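Sister chromatid cohesion protein (Chaetomium thermophilum, PDB 5T8V) probably loads the cohesin complex onto chromatin, the part crystallised being the C-terminal HEAT-repeat region of Scc2. Local coordinates at residues A[166-174]-A[242-253]. Numbering follows the deposited sequence.
Sequences IIMPLAELR and DSVIETQKFDGF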
loop_
_atom_site.group_PDB
_atom_site.type_symbol
_atom_site.label_atom_id
_atom_site.label_comp_id
_atom_site.label_asym_id
_atom_site.label_seq_id
_atom_site.Cartn_x
_atom_site.Cartn_y
_atom_site.Cartn_z
ATOM N N ILE A 166 23.139 47.975 -17.178
ATOM C CA ILE A 166 23.255 48.487 -15.815
ATOM C C ILE A 166 22.492 47.605 -14.833
ATOM O O ILE A 166 23.081 47.045 -13.902
ATOM C CB ILE A 166 22.768 49.947 -15.745
ATOM C CG1 ILE A 166 23.649 50.824 -16.644
ATOM C CG2 ILE A 166 22.794 50.449 -14.303
ATOM C CD1 ILE A 166 23.338 52.310 -16.607
ATOM N N ILE A 167 21.180 47.475 -15.032
ATOM C CA ILE A 167 20.332 46.819 -14.036
ATOM C C ILE A 167 20.780 45.377 -13.824
ATOM O O ILE A 167 21.085 44.956 -12.699
ATOM C CB ILE A 167 18.855 46.895 -14.461
ATOM C CG1 ILE A 167 18.428 48.356 -14.639
ATOM C CG2 ILE A 167 17.964 46.224 -13.425
ATOM C CD1 ILE A 167 17.122 48.529 -15.384
ATOM N N MET A 168 20.831 44.599 -14.904
ATOM C CA MET A 168 21.208 43.193 -14.786
ATOM C C MET A 168 22.637 43.017 -14.291
ATOM O O MET A 168 22.838 42.303 -13.293
ATOM C CB MET A 168 20.991 42.492 -16.132
ATOM C CG MET A 168 19.555 42.559 -16.648
ATOM S SD MET A 168 18.366 41.641 -15.646
ATOM C CE MET A 168 18.888 39.955 -15.939
ATOM N N PRO A 169 23.659 43.619 -14.907
ATOM C CA PRO A 169 25.024 43.415 -14.393
ATOM C C PRO A 169 25.214 43.896 -12.966
ATOM O O PRO A 169 26.040 43.329 -12.238
ATOM C CB PRO A 169 25.897 44.203 -15.381
ATOM C CG PRO A 169 24.969 45.148 -16.066
ATOM C CD PRO A 169 23.644 44.464 -16.114
ATOM N N LEU A 170 24.479 44.925 -12.536
ATOM C CA LEU A 170 24.581 45.364 -11.147
ATOM C C LEU A 170 23.940 44.355 -10.206
ATOM O O LEU A 170 24.494 44.053 -9.143
ATOM C CB LEU A 170 23.936 46.737 -10.974
ATOM C CG LEU A 170 24.815 47.943 -11.315
ATOM C CD1 LEU A 170 23.988 49.215 -11.327
ATOM C CD2 LEU A 170 25.957 48.077 -10.326
ATOM N N ALA A 171 22.774 43.826 -10.576
ATOM C CA ALA A 171 22.138 42.809 -9.748
ATOM C C ALA A 171 23.008 41.564 -9.641
ATOM O O ALA A 171 23.109 40.959 -8.567
ATOM C CB ALA A 171 20.766 42.454 -10.318
ATOM N N GLU A 172 23.656 41.171 -10.740
ATOM C CA GLU A 172 24.425 39.932 -10.763
ATOM C C GLU A 172 25.818 40.079 -10.167
ATOM O O GLU A 172 26.434 39.065 -9.819
ATOM C CB GLU A 172 24.548 39.419 -12.199
ATOM C CG GLU A 172 23.216 39.104 -12.861
ATOM C CD GLU A 172 23.377 38.440 -14.214
ATOM O OE1 GLU A 172 24.528 38.147 -14.600
ATOM O OE2 GLU A 172 22.352 38.212 -14.891
ATOM N N LEU A 173 26.328 41.301 -10.036
ATOM C CA LEU A 173 27.702 41.498 -9.590
ATOM C C LEU A 173 27.870 41.040 -8.148
ATOM O O LEU A 173 27.092 41.422 -7.268
ATOM C CB LEU A 173 28.098 42.966 -9.720
ATOM C CG LEU A 173 29.585 43.245 -9.507
ATOM C CD1 LEU A 173 30.388 42.772 -10.708
ATOM C CD2 LEU A 173 29.824 44.722 -9.238
ATOM N N ARG A 174 28.900 40.234 -7.906
ATOM C CA ARG A 174 29.204 39.710 -6.585
ATOM C C ARG A 174 30.601 40.144 -6.162
ATOM O O ARG A 174 31.352 40.753 -6.930
ATOM C CB ARG A 174 29.094 38.181 -6.563
ATOM C CG ARG A 174 27.703 37.660 -6.882
ATOM C CD ARG A 174 26.699 38.032 -5.798
ATOM N NE ARG A 174 25.350 37.577 -6.126
ATOM C CZ ARG A 174 24.470 38.274 -6.842
ATOM N NH1 ARG A 174 24.784 39.472 -7.317
ATOM N NH2 ARG A 174 23.269 37.766 -7.087
ATOM N N ASP A 242 26.287 40.823 -0.327
ATOM C CA ASP A 242 27.006 40.674 -1.589
ATOM C C ASP A 242 26.255 41.326 -2.748
ATOM O O ASP A 242 26.375 40.897 -3.898
ATOM C CB ASP A 242 27.288 39.201 -1.886
ATOM C CG ASP A 242 26.134 38.297 -1.524
ATOM O OD1 ASP A 242 24.982 38.768 -1.530
ATOM O OD2 ASP A 242 26.391 37.109 -1.232
ATOM N N SER A 243 25.504 42.385 -2.459
ATOM C CA SER A 243 24.806 43.167 -3.470
ATOM C C SER A 243 25.268 44.613 -3.389
ATOM O O SER A 243 25.419 45.163 -2.295
ATOM C CB SER A 243 23.293 43.095 -3.275
ATOM O OG SER A 243 22.928 43.593 -1.999
ATOM N N VAL A 244 25.487 45.227 -4.554
ATOM C CA VAL A 244 25.958 46.609 -4.593
ATOM C C VAL A 244 24.974 47.523 -3.875
ATOM O O VAL A 244 25.366 48.385 -3.078
ATOM C CB VAL A 244 26.187 47.056 -6.048
ATOM C CG1 VAL A 244 26.637 48.511 -6.101
ATOM C CG2 VAL A 244 27.215 46.161 -6.724
ATOM N N ILE A 245 23.681 47.356 -4.153
ATOM C CA ILE A 245 22.631 48.160 -3.544
ATOM C C ILE A 245 21.614 47.227 -2.902
ATOM O O ILE A 245 21.688 46.004 -3.028
ATOM C CB ILE A 245 21.948 49.100 -4.561
ATOM C CG1 ILE A 245 21.332 48.297 -5.710
ATOM C CG2 ILE A 245 22.953 50.112 -5.092
ATOM C CD1 ILE A 245 20.534 49.134 -6.693
ATOM N N GLU A 246 20.653 47.827 -2.202
ATOM C CA GLU A 246 19.622 47.052 -1.528
ATOM C C GLU A 246 18.869 46.179 -2.522
ATOM O O GLU A 246 18.381 46.657 -3.549
ATOM C CB GLU A 246 18.654 47.985 -0.800
ATOM C CG GLU A 246 19.246 48.635 0.439
ATOM C CD GLU A 246 18.279 49.584 1.121
ATOM O OE1 GLU A 246 17.189 49.828 0.562
ATOM O OE2 GLU A 246 18.611 50.086 2.217
ATOM N N THR A 247 18.778 44.887 -2.202
ATOM C CA THR A 247 18.099 43.934 -3.073
ATOM C C THR A 247 16.663 44.351 -3.374
ATOM O O THR A 247 16.148 44.072 -4.467
ATOM C CB THR A 247 18.126 42.553 -2.420
ATOM O OG1 THR A 247 17.670 42.655 -1.066
ATOM C CG2 THR A 247 19.541 41.983 -2.425
ATOM N N GLN A 248 15.997 45.011 -2.422
ATOM C CA GLN A 248 14.600 45.386 -2.616
ATOM C C GLN A 248 14.411 46.252 -3.855
ATOM O O GLN A 248 13.361 46.185 -4.502
ATOM C CB GLN A 248 14.075 46.113 -1.380
ATOM C CG GLN A 248 14.029 45.245 -0.129
ATOM C CD GLN A 248 13.156 45.837 0.963
ATOM O OE1 GLN A 248 12.367 46.751 0.717
ATOM N NE2 GLN A 248 13.294 45.317 2.176
ATOM N N LYS A 249 15.402 47.075 -4.197
ATOM C CA LYS A 249 15.312 47.883 -5.409
ATOM C C LYS A 249 15.146 46.989 -6.638
ATOM O O LYS A 249 14.234 47.182 -7.462
ATOM C CB LYS A 249 16.563 48.762 -5.514
ATOM C CG LYS A 249 16.425 50.000 -6.383
ATOM C CD LYS A 249 15.435 51.010 -5.799
ATOM C CE LYS A 249 15.203 52.165 -6.755
ATOM N NZ LYS A 249 14.117 53.072 -6.291
ATOM N N PHE A 250 16.001 45.970 -6.751
ATOM C CA PHE A 250 15.875 45.015 -7.843
ATOM C C PHE A 250 14.533 44.294 -7.785
ATOM O O PHE A 250 13.912 44.042 -8.826
ATOM C CB PHE A 250 17.031 44.016 -7.803
ATOM C CG PHE A 250 18.384 44.646 -7.989
ATOM C CD1 PHE A 250 18.709 45.283 -9.174
ATOM C CD2 PHE A 250 19.333 44.592 -6.984
ATOM C CE1 PHE A 250 19.953 45.860 -9.351
ATOM C CE2 PHE A 250 20.580 45.167 -7.157
ATOM C CZ PHE A 250 20.889 45.799 -8.343
ATOM N N ASP A 251 14.066 43.953 -6.578
ATOM C CA ASP A 251 12.715 43.412 -6.463
ATOM C C ASP A 251 11.710 44.341 -7.132
ATOM O O ASP A 251 10.822 43.891 -7.868
ATOM C CB ASP A 251 12.338 43.195 -4.996
ATOM C CG ASP A 251 13.140 42.086 -4.339
ATOM O OD1 ASP A 251 13.869 41.363 -5.053
ATOM O OD2 ASP A 251 13.028 41.932 -3.104
ATOM N N GLY A 252 11.844 45.646 -6.892
ATOM C CA GLY A 252 10.987 46.604 -7.567
ATOM C C GLY A 252 11.050 46.462 -9.073
ATOM O O GLY A 252 10.025 46.535 -9.759
ATOM N N PHE A 253 12.251 46.245 -9.612
ATOM C CA PHE A 253 12.346 45.994 -11.047
ATOM C C PHE A 253 11.529 44.769 -11.447
ATOM O O PHE A 253 10.764 44.809 -12.419
ATOM C CB PHE A 253 13.802 45.830 -11.469
ATOM C CG PHE A 253 14.516 47.128 -11.663
ATOM C CD1 PHE A 253 14.245 47.919 -12.764
ATOM C CD2 PHE A 253 15.450 47.562 -10.744
ATOM C CE1 PHE A 253 14.898 49.119 -12.945
ATOM C CE2 PHE A 253 16.107 48.758 -10.921
ATOM C CZ PHE A 253 15.832 49.538 -12.025
#
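A chi1 of -58° puts CG1 of Ile167 beside the backbone N and turns CG2 to the far side from it. Ile167 and Phe253 come from opposite directions, and CG2 sits over the centre of the Phe253 ring, 3.8 Å from its centroid in a CH-pi contact, while CD1 of the same isoleucine reaches CE1 at the rim. One turn on, Ala171 CB lies 3.7 Å from the Phe250 ring centroid, again over the face, and Leu170 CB touches CZ of that ring. The pairing joins two helices of the largely helical HEAT-repeat solenoid, 149-172 and 247-267, whose axes, over the segments in contact, approach to 10.9 Å with N-to-C directions 141° apart; Met197 of helix 190-213 also packs on Leu170 and Phe250. Beyond the first helix end, Leu173 CD2 rests 3.9 Å from Val244 CG2. Arg174, bent at chi2 (-67°), folds back over this end: its NH1 donates to Ala171 O (2.6 Å) and Leu173 O, both in the guanidinium plane, and its NH2 bonds to Glu235 O. Arg174 CD packs 3.5 Å from Asp242 O. A methionine in place of Arg174 would probably leave the carbonyls of Ala171, Leu173 and Glu235 without this donor.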